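Local coordinates for thioredoxin family protein (Pseudomonas aeruginosa, PDB 1Z6N) that is of unknown function but belongs to the thioredoxin family, can bind magnesium and may act in thiol chemistry, at residues Tyr56-Ala61 against Val114-Glu119. Residues are numbered along the deposited sequence; the frame is centred on the assembly and turned at random.
Sequences YRLLVA and VLVLDE
The guanidinium of R57 meets E119 at its edge: NH1 donates to E119 O, which lies almost in the plane of the group, at 2.9 Å, the N-H pointing nearly straight at it (163°). On the acceptor side the fit is less regular, because NH1 approaches E119 O steeply from over the carbonyl plane, where no lone pair points at it. With CG beside the backbone N (chi1 -68°) and the chain extended from CG to NE, R57 reaches past L117 to the turn after the strand, where its NH2 also comes near E119 CG. At 4.8 Å from R57 NH2, E119 OE2 forms no salt bridge, though the opposite charges may still attract weakly at long range. L117 O and D118 CA both approach the Y56 ring obliquely, L117 O coming to 3.7 Å from CD1. The D118 carboxylate is held within its own loop, OD1 accepting the backbone N-H of N122.

Strands 56-61 and 113-117 run antiparallel (161° between the directions of the short segments). R57 and L117 exchange two backbone hydrogen bonds, as do L59 and L115, whereas L58-V116 and V60-V114 are non-hydrogen-bonded pairs. On one face L58 CD2 packs against V116 CG2 at 3.8 Å, the two side chains side by side, and V60 CG2 meets V114 CG2 at 4.1 Å; helix 151-164 covers L58 and V116. On the other, L59 CB rests on L117 CD1 at 4.0 Å, a diagonal contact, and helix 4-10 covers L59.

With strand 86-91 parallel to 56-61 on its far side and 123-128 antiparallel beyond 113-117, this pairing joins the parallel and antiparallel halves of a mixed sheet between helices, the central arrangement of the thioredoxin fold.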
loop_
_atom_site.group_PDB
_atom_site.type_symbol
_atom_site.label_atom_id
_atom_site.label_comp_id
_atom_site.label_asym_id
_atom_site.label_seq_id
_atom_site.Cartn_x
_atom_site.Cartn_y
_atom_site.Cartn_z
ATOM N N TYR A 56 -7.915 -5.962 9.145
ATOM C CA TYR A 56 -6.945 -4.871 9.156
ATOM C C TYR A 56 -7.313 -3.898 8.072
ATOM O O TYR A 56 -7.814 -4.284 7.019
ATOM C CB TYR A 56 -5.522 -5.395 8.945
ATOM C CG TYR A 56 -5.103 -6.261 10.096
ATOM C CD1 TYR A 56 -4.460 -5.719 11.206
ATOM C CD2 TYR A 56 -5.406 -7.626 10.100
ATOM C CE1 TYR A 56 -4.109 -6.521 12.287
ATOM C CE2 TYR A 56 -5.060 -8.438 11.174
ATOM C CZ TYR A 56 -4.408 -7.881 12.261
ATOM O OH TYR A 56 -4.065 -8.675 13.344
ATOM N N ARG A 57 -7.064 -2.627 8.347
ATOM C CA ARG A 57 -7.399 -1.562 7.414
ATOM C C ARG A 57 -6.132 -0.828 7.015
ATOM O O ARG A 57 -5.334 -0.449 7.877
ATOM C CB ARG A 57 -8.388 -0.603 8.067
ATOM C CG ARG A 57 -9.742 -1.250 8.305
ATOM C CD ARG A 57 -10.723 -0.237 8.828
ATOM N NE ARG A 57 -11.990 -0.841 9.226
ATOM C CZ ARG A 57 -12.253 -1.288 10.450
ATOM N NH1 ARG A 57 -11.334 -1.209 11.402
ATOM N NH2 ARG A 57 -13.438 -1.812 10.722
ATOM N N LEU A 58 -5.941 -0.635 5.709
ATOM C CA LEU A 58 -4.807 0.118 5.204
ATOM C C LEU A 58 -5.354 1.471 4.753
ATOM O O LEU A 58 -6.051 1.552 3.738
ATOM C CB LEU A 58 -4.139 -0.627 4.034
ATOM C CG LEU A 58 -3.656 -2.063 4.291
ATOM C CD1 LEU A 58 -2.887 -2.644 3.099
ATOM C CD2 LEU A 58 -2.816 -2.148 5.555
ATOM N N LEU A 59 -5.093 2.501 5.560
ATOM C CA LEU A 59 -5.415 3.881 5.187
ATOM C C LEU A 59 -4.247 4.416 4.380
ATOM O O LEU A 59 -3.128 4.565 4.884
ATOM C CB LEU A 59 -5.659 4.756 6.420
ATOM C CG LEU A 59 -5.908 6.242 6.137
ATOM C CD1 LEU A 59 -7.133 6.455 5.217
ATOM C CD2 LEU A 59 -6.097 6.977 7.452
ATOM N N VAL A 60 -4.516 4.700 3.110
ATOM C CA VAL A 60 -3.449 5.039 2.185
ATOM C C VAL A 60 -3.584 6.453 1.661
ATOM O O VAL A 60 -4.672 6.860 1.300
ATOM C CB VAL A 60 -3.502 4.101 0.950
ATOM C CG1 VAL A 60 -2.407 4.453 -0.056
ATOM C CG2 VAL A 60 -3.376 2.637 1.370
ATOM N N ALA A 61 -2.485 7.208 1.634
ATOM C CA ALA A 61 -2.473 8.462 0.874
ATOM C C ALA A 61 -1.684 8.199 -0.406
ATOM O O ALA A 61 -0.530 7.758 -0.369
ATOM C CB ALA A 61 -1.825 9.580 1.671
ATOM N N VAL A 114 1.208 4.429 3.662
ATOM C CA VAL A 114 0.279 3.381 4.013
ATOM C C VAL A 114 0.287 3.203 5.529
ATOM O O VAL A 114 1.293 2.790 6.106
ATOM C CB VAL A 114 0.644 2.043 3.330
ATOM C CG1 VAL A 114 -0.348 0.966 3.706
ATOM C CG2 VAL A 114 0.681 2.202 1.792
ATOM N N LEU A 115 -0.843 3.511 6.155
ATOM C CA LEU A 115 -0.988 3.323 7.598
ATOM C C LEU A 115 -1.723 2.017 7.852
ATOM O O LEU A 115 -2.825 1.816 7.339
ATOM C CB LEU A 115 -1.748 4.509 8.201
ATOM C CG LEU A 115 -1.141 5.895 7.923
ATOM C CD1 LEU A 115 -2.011 6.945 8.616
ATOM C CD2 LEU A 115 0.300 5.990 8.422
ATOM N N VAL A 116 -1.102 1.120 8.616
ATOM C CA VAL A 116 -1.682 -0.184 8.906
ATOM C C VAL A 116 -2.431 -0.083 10.218
ATOM O O VAL A 116 -1.828 0.211 11.263
ATOM C CB VAL A 116 -0.592 -1.278 8.991
ATOM C CG1 VAL A 116 -1.217 -2.640 9.264
ATOM C CG2 VAL A 116 0.228 -1.291 7.704
ATOM N N LEU A 117 -3.740 -0.294 10.157
ATOM C CA LEU A 117 -4.622 -0.131 11.314
ATOM C C LEU A 117 -5.291 -1.460 11.643
ATOM O O LEU A 117 -5.568 -2.260 10.743
ATOM C CB LEU A 117 -5.693 0.922 11.031
ATOM C CG LEU A 117 -5.259 2.330 10.622
ATOM C CD1 LEU A 117 -6.397 3.039 9.914
ATOM C CD2 LEU A 117 -4.888 3.135 11.837
ATOM N N ASP A 118 -5.547 -1.701 12.925
ATOM C CA ASP A 118 -6.297 -2.889 13.313
ATOM C C ASP A 118 -7.809 -2.624 13.267
ATOM O O ASP A 118 -8.239 -1.559 12.809
ATOM C CB ASP A 118 -5.818 -3.428 14.671
ATOM C CG ASP A 118 -6.226 -2.553 15.853
ATOM O OD1 ASP A 118 -7.008 -1.597 15.679
ATOM O OD2 ASP A 118 -5.755 -2.856 16.975
ATOM N N GLU A 119 -8.619 -3.581 13.717
ATOM C CA GLU A 119 -10.065 -3.406 13.634
ATOM C C GLU A 119 -10.599 -2.273 14.528
ATOM O O GLU A 119 -11.661 -1.723 14.245
ATOM C CB GLU A 119 -10.817 -4.721 13.869
ATOM C CG GLU A 119 -12.140 -4.772 13.086
ATOM C CD GLU A 119 -12.917 -6.067 13.275
ATOM O OE1 GLU A 119 -12.451 -6.959 14.017
ATOM O OE2 GLU A 119 -14.007 -6.187 12.670
#